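PDB 2DY1: elongation factor G from Thermus thermophilus, which probably acts as a GTPase elongation factor in protein synthesis, and binds GTP with a magnesium ion. Local coordinates for residues A[8-13]-A[74-79]; A[70-75]-A[264-269]; A[482-487]-A[537-542]. All coordinates share one frame; numbering follows the deposited sequence.

Interaction 1: A[8-13]-A[74-79]; sequences MIRTVA and HRVFLL
Met8 leans against the imidazole of His74, the two side chains running alongside one another in the same direction. From the base outward, Met8 CB sits 3.7 Å from His74 ND1 and Met8 CG stays beside the same nitrogen. SD stands obliquely off the ring, and the bend at chi3 (-72°) then turns CE back over it, 3.5 Å from the centroid of the His74 ring in a CH-pi contact displaced toward the CE1-ND1 rim. The backbone N of Met8 approaches ND1 of His74 in the ring plane, but at 3.5 Å this hydrogen bond is weak.

Beyond this end the two strands run parallel in unbroken register from Ile9 opposite Arg75 to Ala13 opposite Leu79. Backbone bonds zigzag between them, among them Arg10 N to Arg75 O at 2.9 Å and Phe77 N to Arg10 O at 2.8 Å. On one face Ile9 CG2 touches the edge of the Phe77 ring at CE1, 3.9 Å away, while Phe346, from the sequence range of domain 2, packs on both residues. Thr11 OG1 bonds to Gly345 O on this face.

On the other face Val12 CG1 meets Leu78 CD1 at 4.0 Å, the two side chains slanted to each other, and Val12 and Val76 meet helix 261-271. The guanidinium of Arg10 leads away from the strand pair: NH1 bonds to Ile9 O at 2.9 Å from above that carbonyl plane, and NH2 reaches Leu269 O at that helix.

Strands 9-16 and 74-80 are parallel neighbours near one end of the P-loop GTPase sheet, with 65-71 at its edge. Strand 9-16 leads into the P-loop, where Lys22 binds GTP, and strand 74-80 runs toward the DxxG motif of switch II.

Interaction 2: A[70-75]-A[264-269]; sequences LFRGHR and LLELIL
Phe71 and Leu265 pass alongside each other, pointing opposite ways, with Leu265 CD2 3.7 Å from Phe71 CB and nearly as close to CG. Farther out on the ring, Glu266 CG comes within 3.6 Å of Phe71 CE2, and the Glu266 carboxylate oxygen OE2 lies at the ring edge, in its plane. Both methyls of Leu269 meet the base of His74, Leu269 CD2 lying 3.8 Å from His74 CB and Leu269 CD1 lying 3.9 Å from His74 CB.

The Phe71 ring reaches the helix because CG is anti to the backbone N (chi1 -179°), and Arg72 CG sits over the centre of one ring face. A type I' turn from Phe71 to His74 holds both residues toward helix 261-271. It is closed by backbone bonds in both directions, Phe71 N to His74 O and His74 N to Phe71 O. Gly73 suits the turn, since a CB at its backbone angles would jam against the preceding carbonyl. Behind the helix, Leu264 and Ile268 pack on strand 129-134.

Arg72 NH1 and Glu266 OE2 form only a long salt bridge, 3.8 Å, the oxygen lying over the guanidinium face with no N-H aimed at it. Attraction here is therefore purely electrostatic and probably modest, leaving apolar packing to join hairpin and helix.

Interaction 3: A[482-487]-A[537-542]; sequences DVWLRL and VYNGSY
Tyr538 carries its CG in the crowded position between backbone N and carbonyl carbon (chi1 66°), while Trp484 has CG anti to its carbonyl carbon (chi1 -77°), and the two side chains meet across the strands. Trp484 CB lies over one face of the Tyr538 ring, 3.9 Å from its centroid, in a CH-pi contact offset toward the rim at CZ. The hydroxyl OH of Tyr538 reaches Trp484 CE3 at 3.4 Å, the indole and phenol planes being inclined at 55°, neither stacked nor perpendicular. The edge of the tyrosine ring rests in plane against the backbone of Leu485 and Arg486, with CE1 3.6 Å from Leu485 C. An alanine at Tyr538 would probably leave a gap beside Trp484 CB and allow the indole more freedom to turn.

Beside this pair, Asn539 CB packs on Trp484 CB at 3.7 Å. At the far end Ser541 OG donates to Asp482 OD1 at 2.6 Å, on the anti side of the carboxylate. Tyr480 OH also bonds to that serine oxygen, and Gln467 holds the other carboxylate oxygen, OD2. Gly540, just before Ser541, has its CA 3.1 Å from Asp482 O, where a CB would clash, and its backbone angles also call for glycine.

On the opposite face Val483 CG1 meets Val537 CG1 at 4.1 Å, and Val537 and Leu485 pack against helix 509-520.

Val483 pairs with Gly540 and Leu485 with Val537, so two residues, Tyr538 and Asn539, face the single Trp484: a beta bulge in an antiparallel pair. The bulged strand and its partner belong to a sheet whose Val483, Leu485 and Val537 face packs on helices 509-520 and 549-566, the two-layer alpha/beta arrangement of EF-G domain IV, of the S5 clan.

Overall arrangement
From the N terminus, residues 8-13 are joined first: interaction 1 closes a loop of 60 residues, which contains helix 22-32, by pairing them with 74-79. Interaction 2 starts on the hairpin where that loop ends, sharing His74 and Arg75, and closes a longer span at 264-269, so the two spans follow each other, overlapping only around the hairpin, and neither nests within the other. They touch directly: Val76 packs on Leu265 and Leu269. Together they tie the edge of the GTP-binding sheet to helix 261-271. Interaction 3 follows in series, closing 49 residues within domain IV. Its centre is about 74 Å from that of interaction 1, on the opposite side of the chain's centre, reflecting the elongated molecule.

Interaction 1: A[8-13]-A[74-79]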
loop_
_atom_site.group_PDB
_atom_site.type_symbol
_atom_site.label_atom_id
_atom_site.label_comp_id
_atom_site.label_asym_id
_atom_site.label_seq_id
_atom_site.Cartn_x
_atom_site.Cartn_y
_atom_site.Cartn_z
ATOM N N MET A 8 -1.363 26.698 -19.465
ATOM C CA MET A 8 -1.826 26.156 -18.197
ATOM C C MET A 8 -1.305 24.735 -18.054
ATOM O O MET A 8 -1.152 24.023 -19.041
ATOM C CB MET A 8 -3.355 26.126 -18.146
ATOM C CG MET A 8 -4.024 27.460 -18.429
ATOM S SD MET A 8 -5.807 27.384 -18.185
ATOM C CE MET A 8 -6.310 26.415 -19.578
ATOM N N ILE A 9 -1.015 24.342 -16.824
ATOM C CA ILE A 9 -0.528 22.991 -16.557
ATOM C C ILE A 9 -1.330 22.424 -15.396
ATOM O O ILE A 9 -1.707 23.159 -14.487
ATOM C CB ILE A 9 0.968 22.998 -16.169
ATOM C CG1 ILE A 9 1.789 23.558 -17.337
ATOM C CG2 ILE A 9 1.442 21.557 -15.841
ATOM C CD1 ILE A 9 3.251 23.682 -17.034
ATOM N N ARG A 10 -1.637 21.125 -15.451
ATOM C CA ARG A 10 -2.347 20.441 -14.370
ATOM C C ARG A 10 -1.639 19.105 -14.135
ATOM O O ARG A 10 -1.120 18.512 -15.073
ATOM C CB ARG A 10 -3.793 20.100 -14.747
ATOM C CG ARG A 10 -4.670 21.258 -15.177
ATOM C CD ARG A 10 -4.972 22.178 -14.024
ATOM N NE ARG A 10 -5.868 23.243 -14.464
ATOM C CZ ARG A 10 -5.464 24.444 -14.856
ATOM N NH1 ARG A 10 -4.171 24.731 -14.873
ATOM N NH2 ARG A 10 -6.361 25.369 -15.181
ATOM N N THR A 11 -1.598 18.655 -12.888
ATOM C CA THR A 11 -1.050 17.335 -12.559
ATOM C C THR A 11 -2.245 16.623 -11.916
ATOM O O THR A 11 -2.771 17.069 -10.890
ATOM C CB THR A 11 0.094 17.381 -11.546
ATOM O OG1 THR A 11 1.058 18.362 -11.963
ATOM C CG2 THR A 11 0.797 16.017 -11.508
ATOM N N VAL A 12 -2.612 15.473 -12.470
ATOM C CA VAL A 12 -3.816 14.774 -12.020
ATOM C C VAL A 12 -3.575 13.283 -11.875
ATOM O O VAL A 12 -2.992 12.679 -12.778
ATOM C CB VAL A 12 -4.952 14.989 -13.078
ATOM C CG1 VAL A 12 -6.234 14.259 -12.663
ATOM C CG2 VAL A 12 -5.228 16.498 -13.264
ATOM N N ALA A 13 -4.014 12.695 -10.753
ATOM C CA ALA A 13 -3.883 11.236 -10.567
ATOM C C ALA A 13 -5.229 10.627 -10.933
ATOM O O ALA A 13 -6.252 11.069 -10.423
ATOM C CB ALA A 13 -3.569 10.898 -9.130
ATOM N N HIS A 74 -1.828 23.616 -23.695
ATOM C CA HIS A 74 -1.955 23.323 -22.263
ATOM C C HIS A 74 -1.410 21.917 -22.017
ATOM O O HIS A 74 -1.389 21.091 -22.923
ATOM C CB HIS A 74 -3.424 23.356 -21.849
ATOM C CG HIS A 74 -4.138 24.599 -22.274
ATOM N ND1 HIS A 74 -3.778 25.852 -21.828
ATOM C CD2 HIS A 74 -5.172 24.786 -23.127
ATOM C CE1 HIS A 74 -4.557 26.758 -22.392
ATOM N NE2 HIS A 74 -5.411 26.138 -23.185
ATOM N N ARG A 75 -0.970 21.652 -20.793
ATOM C CA ARG A 75 -0.420 20.350 -20.459
ATOM C C ARG A 75 -1.103 19.744 -19.252
ATOM O O ARG A 75 -1.350 20.418 -18.245
ATOM C CB ARG A 75 1.079 20.479 -20.162
ATOM C CG ARG A 75 1.923 20.799 -21.396
ATOM C CD ARG A 75 3.371 21.015 -20.990
ATOM N NE ARG A 75 4.295 21.044 -22.123
ATOM C CZ ARG A 75 4.349 22.009 -23.037
ATOM N NH1 ARG A 75 3.526 23.049 -22.967
ATOM N NH2 ARG A 75 5.230 21.931 -24.026
ATOM N N VAL A 76 -1.459 18.473 -19.366
ATOM C CA VAL A 76 -2.029 17.783 -18.230
ATOM C C VAL A 76 -1.158 16.567 -18.026
ATOM O O VAL A 76 -1.079 15.714 -18.909
ATOM C CB VAL A 76 -3.490 17.348 -18.473
ATOM C CG1 VAL A 76 -3.973 16.484 -17.315
ATOM C CG2 VAL A 76 -4.361 18.598 -18.626
ATOM N N PHE A 77 -0.460 16.515 -16.887
ATOM C CA PHE A 77 0.362 15.338 -16.605
ATOM C C PHE A 77 -0.568 14.412 -15.859
ATOM O O PHE A 77 -0.858 14.628 -14.686
ATOM C CB PHE A 77 1.593 15.725 -15.785
ATOM C CG PHE A 77 2.609 16.492 -16.589
ATOM C CD1 PHE A 77 2.465 17.861 -16.773
ATOM C CD2 PHE A 77 3.649 15.833 -17.248
ATOM C CE1 PHE A 77 3.326 18.577 -17.614
ATOM C CE2 PHE A 77 4.518 16.540 -18.091
ATOM C CZ PHE A 77 4.355 17.910 -18.278
ATOM N N LEU A 78 -1.017 13.363 -16.556
ATOM C CA LEU A 78 -1.983 12.411 -16.006
ATOM C C LEU A 78 -1.260 11.170 -15.518
ATOM O O LEU A 78 -0.494 10.567 -16.260
ATOM C CB LEU A 78 -3.002 12.031 -17.095
ATOM C CG LEU A 78 -4.194 11.154 -16.683
ATOM C CD1 LEU A 78 -5.103 11.929 -15.712
ATOM C CD2 LEU A 78 -4.982 10.744 -17.940
ATOM N N LEU A 79 -1.501 10.803 -14.266
ATOM C CA LEU A 79 -0.852 9.615 -13.698
ATOM C C LEU A 79 -1.908 8.508 -13.659
ATOM O O LEU A 79 -2.844 8.569 -12.870
ATOM C CB LEU A 79 -0.337 9.924 -12.295
ATOM C CG LEU A 79 0.474 11.232 -12.233
ATOM C CD1 LEU A 79 0.995 11.459 -10.816
ATOM C CD2 LEU A 79 1.646 11.162 -13.211
HETATM O O HOH W 1 1.607 24.356 -21.122
#

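Interaction 2: A[70-75]-A[264-269]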
loop_
_atom_site.group_PDB
_atom_site.type_symbol
_atom_site.label_atom_id
_atom_site.label_comp_id
_atom_site.label_asym_id
_atom_site.label_seq_id
_atom_site.Cartn_x
_atom_site.Cartn_y
_atom_site.Cartn_z
ATOM N N LEU A 70 -0.723 16.951 -24.095
ATOM C CA LEU A 70 -0.572 18.298 -24.637
ATOM C C LEU A 70 -1.845 18.584 -25.424
ATOM O O LEU A 70 -2.252 17.792 -26.270
ATOM C CB LEU A 70 0.642 18.360 -25.557
ATOM C CG LEU A 70 0.831 19.671 -26.325
ATOM C CD1 LEU A 70 1.136 20.807 -25.355
ATOM C CD2 LEU A 70 1.978 19.500 -27.316
ATOM N N PHE A 71 -2.489 19.708 -25.143
ATOM C CA PHE A 71 -3.721 20.021 -25.840
ATOM C C PHE A 71 -3.853 21.531 -25.937
ATOM O O PHE A 71 -3.969 22.225 -24.930
ATOM C CB PHE A 71 -4.902 19.436 -25.059
ATOM C CG PHE A 71 -6.244 19.681 -25.703
ATOM C CD1 PHE A 71 -6.567 19.090 -26.915
ATOM C CD2 PHE A 71 -7.182 20.495 -25.079
ATOM C CE1 PHE A 71 -7.822 19.307 -27.504
ATOM C CE2 PHE A 71 -8.431 20.715 -25.658
ATOM C CZ PHE A 71 -8.745 20.120 -26.869
ATOM N N ARG A 72 -3.841 22.026 -27.170
ATOM C CA ARG A 72 -3.951 23.456 -27.423
ATOM C C ARG A 72 -3.007 24.277 -26.567
ATOM O O ARG A 72 -3.387 25.317 -26.021
ATOM C CB ARG A 72 -5.390 23.904 -27.222
ATOM C CG ARG A 72 -6.320 23.130 -28.118
ATOM C CD ARG A 72 -7.734 23.671 -28.127
ATOM N NE ARG A 72 -8.544 22.828 -28.993
ATOM C CZ ARG A 72 -9.854 22.970 -29.168
ATOM N NH1 ARG A 72 -10.513 23.929 -28.533
ATOM N NH2 ARG A 72 -10.502 22.153 -29.989
ATOM N N GLY A 73 -1.769 23.799 -26.451
ATOM C CA GLY A 73 -0.768 24.523 -25.683
ATOM C C GLY A 73 -0.793 24.296 -24.175
ATOM O O GLY A 73 0.108 24.738 -23.453
ATOM N N HIS A 74 -1.828 23.616 -23.695
ATOM C CA HIS A 74 -1.955 23.323 -22.263
ATOM C C HIS A 74 -1.410 21.917 -22.017
ATOM O O HIS A 74 -1.389 21.091 -22.923
ATOM C CB HIS A 74 -3.424 23.356 -21.849
ATOM C CG HIS A 74 -4.138 24.599 -22.274
ATOM N ND1 HIS A 74 -3.778 25.852 -21.828
ATOM C CD2 HIS A 74 -5.172 24.786 -23.127
ATOM C CE1 HIS A 74 -4.557 26.758 -22.392
ATOM N NE2 HIS A 74 -5.411 26.138 -23.185
ATOM N N ARG A 75 -0.970 21.652 -20.793
ATOM C CA ARG A 75 -0.420 20.350 -20.459
ATOM C C ARG A 75 -1.103 19.744 -19.252
ATOM O O ARG A 75 -1.350 20.418 -18.245
ATOM C CB ARG A 75 1.079 20.479 -20.162
ATOM C CG ARG A 75 1.923 20.799 -21.396
ATOM C CD ARG A 75 3.371 21.015 -20.990
ATOM N NE ARG A 75 4.295 21.044 -22.123
ATOM C CZ ARG A 75 4.349 22.009 -23.037
ATOM N NH1 ARG A 75 3.526 23.049 -22.967
ATOM N NH2 ARG A 75 5.230 21.931 -24.026
ATOM N N LEU A 264 -13.582 15.794 -21.626
ATOM C CA LEU A 264 -13.092 15.492 -20.274
ATOM C C LEU A 264 -11.781 16.248 -20.040
ATOM O O LEU A 264 -11.549 16.793 -18.959
ATOM C CB LEU A 264 -12.846 13.982 -20.104
ATOM C CG LEU A 264 -12.096 13.560 -18.838
ATOM C CD1 LEU A 264 -12.948 13.878 -17.622
ATOM C CD2 LEU A 264 -11.793 12.066 -18.880
ATOM N N LEU A 265 -10.917 16.273 -21.050
ATOM C CA LEU A 265 -9.653 16.975 -20.910
ATOM C C LEU A 265 -9.886 18.481 -20.704
ATOM O O LEU A 265 -9.230 19.111 -19.864
ATOM C CB LEU A 265 -8.786 16.708 -22.138
ATOM C CG LEU A 265 -7.332 17.193 -22.090
ATOM C CD1 LEU A 265 -6.629 16.674 -20.841
ATOM C CD2 LEU A 265 -6.625 16.694 -23.359
ATOM N N GLU A 266 -10.829 19.040 -21.453
ATOM C CA GLU A 266 -11.149 20.459 -21.325
ATOM C C GLU A 266 -11.706 20.725 -19.925
ATOM O O GLU A 266 -11.383 21.740 -19.292
ATOM C CB GLU A 266 -12.153 20.867 -22.407
ATOM C CG GLU A 266 -11.567 20.759 -23.821
ATOM C CD GLU A 266 -12.583 21.022 -24.928
ATOM O OE1 GLU A 266 -13.733 20.555 -24.808
ATOM O OE2 GLU A 266 -12.227 21.685 -25.929
ATOM N N LEU A 267 -12.540 19.813 -19.427
ATOM C CA LEU A 267 -13.098 19.972 -18.086
ATOM C C LEU A 267 -12.004 19.889 -17.016
ATOM O O LEU A 267 -12.077 20.581 -16.006
ATOM C CB LEU A 267 -14.197 18.927 -17.839
ATOM C CG LEU A 267 -14.882 18.928 -16.475
ATOM C CD1 LEU A 267 -15.596 20.260 -16.246
ATOM C CD2 LEU A 267 -15.882 17.778 -16.417
ATOM N N ILE A 268 -10.996 19.038 -17.221
ATOM C CA ILE A 268 -9.893 18.949 -16.268
ATOM C C ILE A 268 -9.223 20.321 -16.168
ATOM O O ILE A 268 -8.950 20.814 -15.059
ATOM C CB ILE A 268 -8.877 17.883 -16.732
ATOM C CG1 ILE A 268 -9.435 16.496 -16.402
ATOM C CG2 ILE A 268 -7.519 18.102 -16.065
ATOM C CD1 ILE A 268 -8.710 15.328 -17.117
ATOM N N LEU A 269 -8.963 20.941 -17.316
ATOM C CA LEU A 269 -8.327 22.257 -17.332
ATOM C C LEU A 269 -9.220 23.302 -16.675
ATOM O O LEU A 269 -8.764 24.129 -15.883
ATOM C CB LEU A 269 -7.996 22.664 -18.778
ATOM C CG LEU A 269 -6.878 21.803 -19.365
ATOM C CD1 LEU A 269 -6.940 21.864 -20.887
ATOM C CD2 LEU A 269 -5.500 22.279 -18.836
#

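Interaction 3: A[482-487]-A[537-542]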
loop_
_atom_site.group_PDB
_atom_site.type_symbol
_atom_site.label_atom_id
_atom_site.label_comp_id
_atom_site.label_asym_id
_atom_site.label_seq_id
_atom_site.Cartn_x
_atom_site.Cartn_y
_atom_site.Cartn_z
ATOM N N ASP A 482 30.221 -22.351 39.244
ATOM C CA ASP A 482 29.332 -23.207 40.025
ATOM C C ASP A 482 28.098 -22.376 40.330
ATOM O O ASP A 482 28.167 -21.380 41.062
ATOM C CB ASP A 482 30.050 -23.617 41.314
ATOM C CG ASP A 482 29.187 -24.437 42.235
ATOM O OD1 ASP A 482 29.634 -24.674 43.376
ATOM O OD2 ASP A 482 28.079 -24.858 41.843
ATOM N N VAL A 483 26.979 -22.787 39.751
ATOM C CA VAL A 483 25.723 -22.064 39.893
ATOM C C VAL A 483 24.559 -22.943 40.309
ATOM O O VAL A 483 24.342 -24.013 39.737
ATOM C CB VAL A 483 25.353 -21.395 38.516
ATOM C CG1 VAL A 483 23.994 -20.711 38.593
ATOM C CG2 VAL A 483 26.432 -20.407 38.114
ATOM N N TRP A 484 23.814 -22.511 41.325
ATOM C CA TRP A 484 22.622 -23.230 41.708
ATOM C C TRP A 484 21.471 -22.350 41.213
ATOM O O TRP A 484 21.347 -21.173 41.590
ATOM C CB TRP A 484 22.543 -23.448 43.215
ATOM C CG TRP A 484 23.456 -24.545 43.653
ATOM C CD1 TRP A 484 24.778 -24.430 43.972
ATOM C CD2 TRP A 484 23.123 -25.938 43.790
ATOM N NE1 TRP A 484 25.289 -25.673 44.306
ATOM C CE2 TRP A 484 24.299 -26.611 44.201
ATOM C CE3 TRP A 484 21.946 -26.678 43.609
ATOM C CZ2 TRP A 484 24.330 -27.998 44.433
ATOM C CZ3 TRP A 484 21.978 -28.058 43.843
ATOM C CH2 TRP A 484 23.163 -28.698 44.249
ATOM N N LEU A 485 20.626 -22.954 40.386
ATOM C CA LEU A 485 19.508 -22.277 39.738
ATOM C C LEU A 485 18.138 -22.884 40.032
ATOM O O LEU A 485 17.960 -24.095 39.968
ATOM C CB LEU A 485 19.719 -22.339 38.220
ATOM C CG LEU A 485 18.565 -21.829 37.346
ATOM C CD1 LEU A 485 18.527 -20.306 37.424
ATOM C CD2 LEU A 485 18.785 -22.264 35.888
ATOM N N ARG A 486 17.171 -22.027 40.344
ATOM C CA ARG A 486 15.797 -22.468 40.567
ATOM C C ARG A 486 14.974 -21.793 39.460
ATOM O O ARG A 486 15.109 -20.595 39.228
ATOM C CB ARG A 486 15.307 -22.000 41.949
ATOM C CG ARG A 486 13.880 -22.379 42.306
ATOM C CD ARG A 486 13.535 -21.771 43.669
ATOM N NE ARG A 486 12.176 -22.050 44.134
ATOM C CZ ARG A 486 11.787 -23.194 44.689
ATOM N NH1 ARG A 486 12.640 -24.196 44.855
ATOM N NH2 ARG A 486 10.532 -23.336 45.096
ATOM N N LEU A 487 14.142 -22.575 38.772
ATOM C CA LEU A 487 13.269 -22.059 37.714
ATOM C C LEU A 487 11.826 -22.183 38.180
ATOM O O LEU A 487 11.416 -23.218 38.702
ATOM C CB LEU A 487 13.433 -22.868 36.416
ATOM C CG LEU A 487 14.768 -22.762 35.684
ATOM C CD1 LEU A 487 14.685 -23.603 34.407
ATOM C CD2 LEU A 487 15.085 -21.307 35.339
ATOM N N VAL A 537 19.028 -17.353 41.000
ATOM C CA VAL A 537 20.361 -17.895 41.278
ATOM C C VAL A 537 20.498 -17.727 42.782
ATOM O O VAL A 537 20.556 -16.601 43.295
ATOM C CB VAL A 537 21.439 -17.127 40.500
ATOM C CG1 VAL A 537 22.856 -17.574 40.959
ATOM C CG2 VAL A 537 21.252 -17.406 39.011
ATOM N N TYR A 538 20.543 -18.858 43.484
ATOM C CA TYR A 538 20.520 -18.834 44.939
ATOM C C TYR A 538 21.699 -19.385 45.708
ATOM O O TYR A 538 21.735 -19.284 46.930
ATOM C CB TYR A 538 19.254 -19.541 45.413
ATOM C CG TYR A 538 19.199 -21.025 45.104
ATOM C CD1 TYR A 538 18.729 -21.500 43.869
ATOM C CD2 TYR A 538 19.610 -21.960 46.054
ATOM C CE1 TYR A 538 18.677 -22.870 43.612
ATOM C CE2 TYR A 538 19.562 -23.319 45.804
ATOM C CZ TYR A 538 19.094 -23.771 44.583
ATOM O OH TYR A 538 19.049 -25.123 44.345
ATOM N N ASN A 539 22.652 -19.990 45.009
ATOM C CA ASN A 539 23.824 -20.523 45.686
ATOM C C ASN A 539 24.858 -20.776 44.587
ATOM O O ASN A 539 24.558 -20.647 43.392
ATOM C CB ASN A 539 23.459 -21.825 46.429
ATOM C CG ASN A 539 24.534 -22.279 47.419
ATOM O OD1 ASN A 539 24.517 -23.428 47.888
ATOM N ND2 ASN A 539 25.450 -21.386 47.753
ATOM N N GLY A 540 26.073 -21.110 44.990
ATOM C CA GLY A 540 27.122 -21.363 44.016
ATOM C C GLY A 540 28.454 -21.146 44.698
ATOM O O GLY A 540 28.533 -21.032 45.928
ATOM N N SER A 541 29.520 -21.091 43.917
ATOM C CA SER A 541 30.825 -20.861 44.503
ATOM C C SER A 541 31.761 -20.439 43.390
ATOM O O SER A 541 31.430 -20.584 42.206
ATOM C CB SER A 541 31.344 -22.132 45.201
ATOM O OG SER A 541 31.585 -23.212 44.299
ATOM N N TYR A 542 32.912 -19.902 43.769
ATOM C CA TYR A 542 33.892 -19.466 42.787
ATOM C C TYR A 542 35.294 -19.601 43.352
ATOM O O TYR A 542 35.477 -19.794 44.553
ATOM C CB TYR A 542 33.655 -18.008 42.390
ATOM C CG TYR A 542 34.242 -16.995 43.342
ATOM C CD1 TYR A 542 33.661 -16.755 44.589
ATOM C CD2 TYR A 542 35.400 -16.298 43.013
ATOM C CE1 TYR A 542 34.223 -15.850 45.486
ATOM C CE2 TYR A 542 35.970 -15.399 43.895
ATOM C CZ TYR A 542 35.377 -15.182 45.133
ATOM O OH TYR A 542 35.964 -14.325 46.019
#